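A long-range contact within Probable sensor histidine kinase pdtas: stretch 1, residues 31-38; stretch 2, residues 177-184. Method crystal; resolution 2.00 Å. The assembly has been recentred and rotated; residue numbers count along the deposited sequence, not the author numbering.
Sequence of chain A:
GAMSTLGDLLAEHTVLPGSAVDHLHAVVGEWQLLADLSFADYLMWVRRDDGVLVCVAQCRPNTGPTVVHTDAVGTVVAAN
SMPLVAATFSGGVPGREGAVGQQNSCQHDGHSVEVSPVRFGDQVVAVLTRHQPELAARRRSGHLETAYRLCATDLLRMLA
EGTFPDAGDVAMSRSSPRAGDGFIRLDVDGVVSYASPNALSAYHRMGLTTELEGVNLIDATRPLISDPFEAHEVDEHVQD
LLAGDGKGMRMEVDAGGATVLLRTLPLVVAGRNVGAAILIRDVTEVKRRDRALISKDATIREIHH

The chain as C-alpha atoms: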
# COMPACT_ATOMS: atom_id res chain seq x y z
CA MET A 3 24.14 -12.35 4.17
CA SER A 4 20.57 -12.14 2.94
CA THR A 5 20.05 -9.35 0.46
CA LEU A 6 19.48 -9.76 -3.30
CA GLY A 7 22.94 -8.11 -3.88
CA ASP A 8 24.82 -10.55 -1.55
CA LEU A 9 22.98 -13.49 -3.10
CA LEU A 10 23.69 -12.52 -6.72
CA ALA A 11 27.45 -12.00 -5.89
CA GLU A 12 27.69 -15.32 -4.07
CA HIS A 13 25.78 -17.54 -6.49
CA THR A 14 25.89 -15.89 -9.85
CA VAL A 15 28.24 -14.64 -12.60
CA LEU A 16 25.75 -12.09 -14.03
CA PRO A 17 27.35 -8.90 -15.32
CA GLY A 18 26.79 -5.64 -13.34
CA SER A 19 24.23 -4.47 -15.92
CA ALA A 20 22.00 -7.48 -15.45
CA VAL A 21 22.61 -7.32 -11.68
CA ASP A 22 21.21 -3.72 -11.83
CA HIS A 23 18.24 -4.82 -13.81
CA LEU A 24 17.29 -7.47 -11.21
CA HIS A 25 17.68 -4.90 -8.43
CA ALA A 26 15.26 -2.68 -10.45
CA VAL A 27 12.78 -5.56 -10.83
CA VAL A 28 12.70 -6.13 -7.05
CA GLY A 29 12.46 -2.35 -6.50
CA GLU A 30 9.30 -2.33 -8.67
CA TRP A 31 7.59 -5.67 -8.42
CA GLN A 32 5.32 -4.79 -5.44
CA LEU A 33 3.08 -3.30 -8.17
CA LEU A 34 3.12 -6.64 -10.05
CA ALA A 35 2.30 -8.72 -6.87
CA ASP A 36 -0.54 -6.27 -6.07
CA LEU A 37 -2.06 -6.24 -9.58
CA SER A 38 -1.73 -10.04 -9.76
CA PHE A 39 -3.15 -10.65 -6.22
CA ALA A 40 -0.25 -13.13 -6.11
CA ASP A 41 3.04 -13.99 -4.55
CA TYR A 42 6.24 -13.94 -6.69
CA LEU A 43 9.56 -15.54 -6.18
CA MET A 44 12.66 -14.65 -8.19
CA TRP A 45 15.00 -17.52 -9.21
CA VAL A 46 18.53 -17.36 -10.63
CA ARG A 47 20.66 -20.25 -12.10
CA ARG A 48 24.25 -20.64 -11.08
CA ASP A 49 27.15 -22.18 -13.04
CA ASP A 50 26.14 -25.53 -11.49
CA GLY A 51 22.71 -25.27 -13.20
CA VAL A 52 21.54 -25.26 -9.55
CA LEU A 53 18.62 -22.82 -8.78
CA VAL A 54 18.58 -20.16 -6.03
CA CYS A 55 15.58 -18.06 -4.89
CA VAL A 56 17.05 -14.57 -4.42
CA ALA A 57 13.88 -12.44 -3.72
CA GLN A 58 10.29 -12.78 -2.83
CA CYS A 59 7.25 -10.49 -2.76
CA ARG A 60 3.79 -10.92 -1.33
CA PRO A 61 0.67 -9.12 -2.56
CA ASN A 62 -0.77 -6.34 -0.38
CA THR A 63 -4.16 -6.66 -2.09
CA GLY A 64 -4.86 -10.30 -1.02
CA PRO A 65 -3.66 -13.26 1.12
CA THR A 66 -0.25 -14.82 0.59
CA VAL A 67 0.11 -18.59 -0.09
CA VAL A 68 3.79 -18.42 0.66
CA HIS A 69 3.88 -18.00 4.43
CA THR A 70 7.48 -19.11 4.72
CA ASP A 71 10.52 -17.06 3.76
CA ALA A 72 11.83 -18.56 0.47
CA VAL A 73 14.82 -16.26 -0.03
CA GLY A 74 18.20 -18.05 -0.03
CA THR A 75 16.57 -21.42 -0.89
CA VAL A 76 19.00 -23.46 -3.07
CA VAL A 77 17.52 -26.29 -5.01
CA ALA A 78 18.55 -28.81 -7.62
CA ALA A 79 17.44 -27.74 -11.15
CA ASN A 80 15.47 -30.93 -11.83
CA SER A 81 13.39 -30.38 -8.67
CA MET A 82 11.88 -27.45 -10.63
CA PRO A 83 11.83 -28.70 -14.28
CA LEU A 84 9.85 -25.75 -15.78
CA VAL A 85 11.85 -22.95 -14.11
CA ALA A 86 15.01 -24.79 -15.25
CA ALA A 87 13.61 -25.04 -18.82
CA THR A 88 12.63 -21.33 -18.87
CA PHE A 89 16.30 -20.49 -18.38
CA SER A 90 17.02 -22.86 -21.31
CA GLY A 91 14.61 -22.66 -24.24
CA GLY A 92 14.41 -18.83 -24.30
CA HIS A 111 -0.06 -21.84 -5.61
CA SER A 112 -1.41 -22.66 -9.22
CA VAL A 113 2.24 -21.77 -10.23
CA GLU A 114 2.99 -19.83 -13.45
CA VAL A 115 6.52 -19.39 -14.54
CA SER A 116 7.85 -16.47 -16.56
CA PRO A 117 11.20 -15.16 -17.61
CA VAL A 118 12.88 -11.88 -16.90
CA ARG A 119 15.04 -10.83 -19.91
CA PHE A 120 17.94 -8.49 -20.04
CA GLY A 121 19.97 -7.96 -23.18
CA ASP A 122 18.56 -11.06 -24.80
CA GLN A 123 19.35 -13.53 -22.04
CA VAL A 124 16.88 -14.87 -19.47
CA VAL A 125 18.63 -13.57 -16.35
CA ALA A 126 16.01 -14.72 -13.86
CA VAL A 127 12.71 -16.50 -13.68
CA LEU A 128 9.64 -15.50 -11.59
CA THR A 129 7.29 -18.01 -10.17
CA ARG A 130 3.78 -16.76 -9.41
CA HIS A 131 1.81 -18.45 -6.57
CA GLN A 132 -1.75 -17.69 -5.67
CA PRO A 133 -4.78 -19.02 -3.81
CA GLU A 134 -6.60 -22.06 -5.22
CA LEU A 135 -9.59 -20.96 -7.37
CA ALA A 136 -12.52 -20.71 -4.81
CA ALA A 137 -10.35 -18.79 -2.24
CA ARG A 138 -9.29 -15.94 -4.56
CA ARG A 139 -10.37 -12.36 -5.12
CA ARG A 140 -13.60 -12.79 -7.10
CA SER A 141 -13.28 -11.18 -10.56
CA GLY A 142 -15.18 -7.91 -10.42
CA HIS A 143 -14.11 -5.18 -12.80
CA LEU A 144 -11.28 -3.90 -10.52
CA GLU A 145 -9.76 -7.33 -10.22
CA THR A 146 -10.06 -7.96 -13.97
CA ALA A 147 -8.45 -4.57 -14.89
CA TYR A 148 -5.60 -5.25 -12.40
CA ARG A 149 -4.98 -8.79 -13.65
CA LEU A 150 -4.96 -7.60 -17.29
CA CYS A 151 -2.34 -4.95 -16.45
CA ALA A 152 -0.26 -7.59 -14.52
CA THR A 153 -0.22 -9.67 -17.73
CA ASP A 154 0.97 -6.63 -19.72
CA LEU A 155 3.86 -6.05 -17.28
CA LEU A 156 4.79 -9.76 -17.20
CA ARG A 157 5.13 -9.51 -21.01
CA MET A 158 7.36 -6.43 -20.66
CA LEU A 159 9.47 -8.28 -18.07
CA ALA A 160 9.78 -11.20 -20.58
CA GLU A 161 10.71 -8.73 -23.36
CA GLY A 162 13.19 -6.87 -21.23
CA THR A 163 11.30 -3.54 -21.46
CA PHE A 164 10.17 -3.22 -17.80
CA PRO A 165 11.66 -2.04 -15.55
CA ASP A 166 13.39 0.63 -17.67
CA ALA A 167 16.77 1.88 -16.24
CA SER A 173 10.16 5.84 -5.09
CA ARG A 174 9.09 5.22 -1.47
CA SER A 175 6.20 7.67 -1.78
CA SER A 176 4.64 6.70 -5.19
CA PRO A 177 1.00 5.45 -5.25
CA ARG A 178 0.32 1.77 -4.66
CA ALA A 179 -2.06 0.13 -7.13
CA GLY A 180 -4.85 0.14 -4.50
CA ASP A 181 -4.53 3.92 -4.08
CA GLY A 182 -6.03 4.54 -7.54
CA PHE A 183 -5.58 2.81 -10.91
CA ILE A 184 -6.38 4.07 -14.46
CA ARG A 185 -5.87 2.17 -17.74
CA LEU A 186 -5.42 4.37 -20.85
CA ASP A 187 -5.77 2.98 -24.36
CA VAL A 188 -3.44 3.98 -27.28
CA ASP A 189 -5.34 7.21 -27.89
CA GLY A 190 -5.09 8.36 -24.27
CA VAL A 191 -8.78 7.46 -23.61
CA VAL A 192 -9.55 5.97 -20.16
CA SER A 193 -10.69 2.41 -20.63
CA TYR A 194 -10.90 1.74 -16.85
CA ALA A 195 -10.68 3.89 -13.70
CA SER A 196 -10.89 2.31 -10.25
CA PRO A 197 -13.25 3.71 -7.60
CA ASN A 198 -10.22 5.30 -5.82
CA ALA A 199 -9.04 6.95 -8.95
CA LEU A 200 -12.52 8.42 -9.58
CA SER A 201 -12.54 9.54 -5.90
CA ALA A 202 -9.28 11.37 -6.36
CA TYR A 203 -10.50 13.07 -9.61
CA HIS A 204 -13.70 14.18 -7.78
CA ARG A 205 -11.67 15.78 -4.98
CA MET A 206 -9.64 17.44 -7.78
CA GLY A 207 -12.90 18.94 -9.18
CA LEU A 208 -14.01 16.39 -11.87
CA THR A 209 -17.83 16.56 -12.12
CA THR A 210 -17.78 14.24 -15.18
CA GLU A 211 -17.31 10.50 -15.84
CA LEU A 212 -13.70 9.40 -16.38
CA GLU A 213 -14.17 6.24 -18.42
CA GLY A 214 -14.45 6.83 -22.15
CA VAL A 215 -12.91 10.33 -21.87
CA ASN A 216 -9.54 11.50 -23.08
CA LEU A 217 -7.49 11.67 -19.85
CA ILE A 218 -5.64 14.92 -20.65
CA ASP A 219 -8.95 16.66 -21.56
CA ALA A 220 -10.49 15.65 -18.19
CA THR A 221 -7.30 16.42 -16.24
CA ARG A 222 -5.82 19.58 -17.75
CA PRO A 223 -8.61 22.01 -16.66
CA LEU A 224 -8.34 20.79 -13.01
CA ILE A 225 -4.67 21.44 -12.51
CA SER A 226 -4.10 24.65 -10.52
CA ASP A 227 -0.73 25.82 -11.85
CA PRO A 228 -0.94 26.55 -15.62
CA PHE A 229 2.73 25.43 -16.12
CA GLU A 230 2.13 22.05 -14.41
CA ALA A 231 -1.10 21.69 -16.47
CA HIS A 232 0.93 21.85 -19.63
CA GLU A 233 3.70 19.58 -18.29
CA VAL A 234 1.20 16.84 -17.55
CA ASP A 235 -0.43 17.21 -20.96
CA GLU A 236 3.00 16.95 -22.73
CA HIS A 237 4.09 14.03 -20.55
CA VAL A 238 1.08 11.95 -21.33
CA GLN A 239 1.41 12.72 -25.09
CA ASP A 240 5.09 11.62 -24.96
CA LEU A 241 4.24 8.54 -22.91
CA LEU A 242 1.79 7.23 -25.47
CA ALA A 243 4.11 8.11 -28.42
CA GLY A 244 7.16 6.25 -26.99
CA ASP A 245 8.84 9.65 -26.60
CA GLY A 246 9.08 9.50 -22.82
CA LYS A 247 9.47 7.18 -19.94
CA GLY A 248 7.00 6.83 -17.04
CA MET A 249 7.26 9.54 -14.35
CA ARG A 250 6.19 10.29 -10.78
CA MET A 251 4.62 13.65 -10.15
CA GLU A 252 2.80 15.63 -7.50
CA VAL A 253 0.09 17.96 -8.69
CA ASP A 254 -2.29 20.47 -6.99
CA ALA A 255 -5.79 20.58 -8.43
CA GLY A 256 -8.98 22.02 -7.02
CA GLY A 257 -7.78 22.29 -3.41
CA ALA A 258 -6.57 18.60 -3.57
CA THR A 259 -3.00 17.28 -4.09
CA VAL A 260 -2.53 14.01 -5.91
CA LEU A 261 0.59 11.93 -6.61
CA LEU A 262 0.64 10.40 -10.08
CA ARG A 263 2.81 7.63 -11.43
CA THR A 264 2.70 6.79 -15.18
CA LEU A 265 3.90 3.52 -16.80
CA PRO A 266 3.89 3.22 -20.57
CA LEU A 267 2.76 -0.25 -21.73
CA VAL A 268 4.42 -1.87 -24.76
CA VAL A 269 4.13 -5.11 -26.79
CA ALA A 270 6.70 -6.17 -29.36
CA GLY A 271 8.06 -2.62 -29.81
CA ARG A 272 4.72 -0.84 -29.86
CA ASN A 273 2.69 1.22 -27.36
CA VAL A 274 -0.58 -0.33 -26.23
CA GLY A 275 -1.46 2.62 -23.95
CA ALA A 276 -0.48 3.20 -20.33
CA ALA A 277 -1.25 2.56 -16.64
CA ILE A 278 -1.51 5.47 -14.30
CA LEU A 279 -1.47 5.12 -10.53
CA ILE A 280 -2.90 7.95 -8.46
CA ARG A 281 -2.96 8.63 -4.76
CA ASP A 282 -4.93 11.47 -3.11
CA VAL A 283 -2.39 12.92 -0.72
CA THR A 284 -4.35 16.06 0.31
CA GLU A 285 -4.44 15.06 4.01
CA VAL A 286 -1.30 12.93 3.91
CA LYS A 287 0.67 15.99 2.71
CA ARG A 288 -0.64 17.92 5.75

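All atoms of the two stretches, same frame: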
# COMPACT_ATOMS: atom_id res chain seq x y z
N TRP A 31 8.56 -4.62 -8.21
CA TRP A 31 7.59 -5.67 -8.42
C TRP A 31 6.49 -5.74 -7.32
O TRP A 31 5.57 -6.54 -7.44
CB TRP A 31 8.31 -7.02 -8.56
CG TRP A 31 8.93 -7.51 -7.32
CD1 TRP A 31 9.18 -6.82 -6.11
CD2 TRP A 31 9.44 -8.82 -7.14
NE1 TRP A 31 9.83 -7.68 -5.23
CE2 TRP A 31 10.00 -8.90 -5.86
CE3 TRP A 31 9.50 -9.96 -8.00
CZ2 TRP A 31 10.60 -10.12 -5.38
CZ3 TRP A 31 10.03 -11.14 -7.52
CH2 TRP A 31 10.58 -11.21 -6.23
N GLN A 32 6.54 -4.90 -6.27
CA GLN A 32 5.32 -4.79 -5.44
C GLN A 32 4.06 -4.54 -6.31
O GLN A 32 2.97 -5.06 -6.05
CB GLN A 32 5.44 -3.70 -4.32
CG GLN A 32 4.20 -3.81 -3.29
CD GLN A 32 4.23 -5.13 -2.53
OE1 GLN A 32 5.26 -5.51 -1.93
NE2 GLN A 32 3.14 -5.88 -2.61
N LEU A 33 4.18 -3.64 -7.29
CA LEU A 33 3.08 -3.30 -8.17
C LEU A 33 2.60 -4.57 -8.93
O LEU A 33 1.42 -4.86 -9.01
CB LEU A 33 3.55 -2.26 -9.19
CG LEU A 33 2.58 -1.95 -10.31
CD1 LEU A 33 1.22 -1.47 -9.75
CD2 LEU A 33 3.23 -0.86 -11.30
N LEU A 34 3.53 -5.38 -9.42
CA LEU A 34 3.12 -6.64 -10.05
C LEU A 34 2.38 -7.62 -9.09
O LEU A 34 1.32 -8.14 -9.45
CB LEU A 34 4.39 -7.28 -10.65
CG LEU A 34 4.18 -8.64 -11.31
CD1 LEU A 34 3.23 -8.54 -12.55
CD2 LEU A 34 5.56 -9.18 -11.69
N ALA A 35 2.92 -7.83 -7.87
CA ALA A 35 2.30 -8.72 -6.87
C ALA A 35 0.90 -8.18 -6.52
O ALA A 35 -0.09 -8.94 -6.50
CB ALA A 35 3.16 -8.80 -5.62
N ASP A 36 0.78 -6.84 -6.39
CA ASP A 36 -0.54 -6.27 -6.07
C ASP A 36 -1.56 -6.43 -7.21
O ASP A 36 -2.75 -6.75 -6.96
CB ASP A 36 -0.44 -4.79 -5.76
CG ASP A 36 0.29 -4.51 -4.38
OD1 ASP A 36 0.56 -5.50 -3.65
OD2 ASP A 36 0.58 -3.33 -4.07
N LEU A 37 -1.14 -6.10 -8.42
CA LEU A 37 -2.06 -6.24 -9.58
C LEU A 37 -2.40 -7.69 -9.87
O LEU A 37 -3.44 -7.97 -10.47
CB LEU A 37 -1.42 -5.61 -10.79
CG LEU A 37 -1.17 -4.11 -10.87
CD1 LEU A 37 -0.27 -3.84 -12.06
CD2 LEU A 37 -2.43 -3.34 -10.98
N SER A 38 -1.49 -8.61 -9.53
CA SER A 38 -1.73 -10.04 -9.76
C SER A 38 -2.52 -10.68 -8.60
O SER A 38 -2.93 -11.82 -8.73
CB SER A 38 -0.42 -10.83 -9.89
OG SER A 38 0.46 -10.28 -10.86
N PRO A 177 2.28 6.15 -5.54
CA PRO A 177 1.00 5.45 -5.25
C PRO A 177 1.17 3.94 -5.32
O PRO A 177 2.00 3.48 -6.10
CB PRO A 177 0.09 5.86 -6.41
CG PRO A 177 0.76 6.92 -7.12
CD PRO A 177 2.24 6.95 -6.77
N ARG A 178 0.46 3.18 -4.48
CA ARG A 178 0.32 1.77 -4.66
C ARG A 178 -0.86 1.58 -5.59
O ARG A 178 -1.71 2.45 -5.73
CB ARG A 178 0.07 1.06 -3.29
CG ARG A 178 1.05 1.49 -2.14
CD ARG A 178 2.54 1.12 -2.43
NE ARG A 178 3.37 1.44 -1.25
CZ ARG A 178 3.68 0.56 -0.29
NH1 ARG A 178 3.26 -0.72 -0.36
NH2 ARG A 178 4.44 0.93 0.75
N ALA A 179 -0.90 0.45 -6.30
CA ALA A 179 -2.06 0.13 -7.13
C ALA A 179 -3.43 0.38 -6.43
O ALA A 179 -4.32 1.03 -6.99
CB ALA A 179 -1.93 -1.37 -7.62
N GLY A 180 -3.58 -0.08 -5.18
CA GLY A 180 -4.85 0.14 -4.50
C GLY A 180 -5.24 1.59 -4.28
O GLY A 180 -6.46 1.90 -4.13
N ASP A 181 -4.25 2.48 -4.21
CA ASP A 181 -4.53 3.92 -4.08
C ASP A 181 -5.40 4.49 -5.19
O ASP A 181 -6.13 5.47 -4.98
CB ASP A 181 -3.22 4.74 -3.95
CG ASP A 181 -2.41 4.35 -2.69
OD1 ASP A 181 -3.00 3.90 -1.65
OD2 ASP A 181 -1.17 4.50 -2.70
N GLY A 182 -5.25 3.99 -6.42
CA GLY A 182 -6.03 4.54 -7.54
C GLY A 182 -5.36 4.02 -8.84
O GLY A 182 -4.15 4.14 -9.00
N PHE A 183 -6.15 3.46 -9.72
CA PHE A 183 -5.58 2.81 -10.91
C PHE A 183 -6.40 3.24 -12.10
O PHE A 183 -7.66 3.19 -12.03
CB PHE A 183 -5.71 1.29 -10.79
CG PHE A 183 -5.24 0.55 -12.02
CD1 PHE A 183 -3.93 0.37 -12.24
CD2 PHE A 183 -6.16 0.15 -13.00
CE1 PHE A 183 -3.47 -0.35 -13.41
CE2 PHE A 183 -5.73 -0.51 -14.14
CZ PHE A 183 -4.39 -0.75 -14.36
N ILE A 184 -5.71 3.64 -13.18
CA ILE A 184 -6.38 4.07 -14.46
C ILE A 184 -5.68 3.35 -15.63
O ILE A 184 -4.45 3.30 -15.66
CB ILE A 184 -6.16 5.57 -14.69
CG1 ILE A 184 -7.09 6.38 -13.76
CG2 ILE A 184 -6.49 6.02 -16.15
CD1 ILE A 184 -6.71 7.86 -13.59
O HOH W 1 1.19 -1.43 -5.93
O HOH W 2 1.18 -2.16 -1.95
O HOH W 3 -1.92 -1.88 -3.81

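The contact is small, burying 233 Å² in all, and centres on Ala-179, which opens a short 3-10 segment and points its CB toward the helix of stretch 1. Ala-179 CB lies 3.8 Å from Leu-33 CD1 and 3.9 Å from Leu-37 CD2, and Asp-36 CB approaches Ala-179 CB to 4.2 Å. Leu-33 and Leu-37 are one helical turn apart, so both can reach the same methyl; the small side chain lets the backbone come close, with the Leu-33 and Ala-179 CA atoms 6.3 Å apart.

Leu-37 extends the apolar patch. Its CA-to-CB bond points sideways, but the m,t rotamer brings CD2 within 4.0 Å of Phe-183 CE1, so that one methyl touches both Ala-179 and the aromatic ring.

No direct hydrogen bond links the stretches; water does this work through Asp-36. Asp-36 OD2 accepts from water 1 (2.7 Å to its O), water 2 (2.5 Å) and water 3 (2.9 Å); the O atoms of these waters accept in turn from Ala-179 N (2.8 Å), Arg-178 NH1 (3.0 Å) and Gly-180 N (2.8 Å), respectively. A carboxylate suits this place, since one oxygen can gather several donors. The other, OD1, accepts a 2.8 Å hydrogen bond from Gln-32 NE2, tying the carboxylate to its own helix. Within stretch 2, Asp-181 N donates to Arg-178 O at 3.0 Å, closing the turn that presents Ala-179.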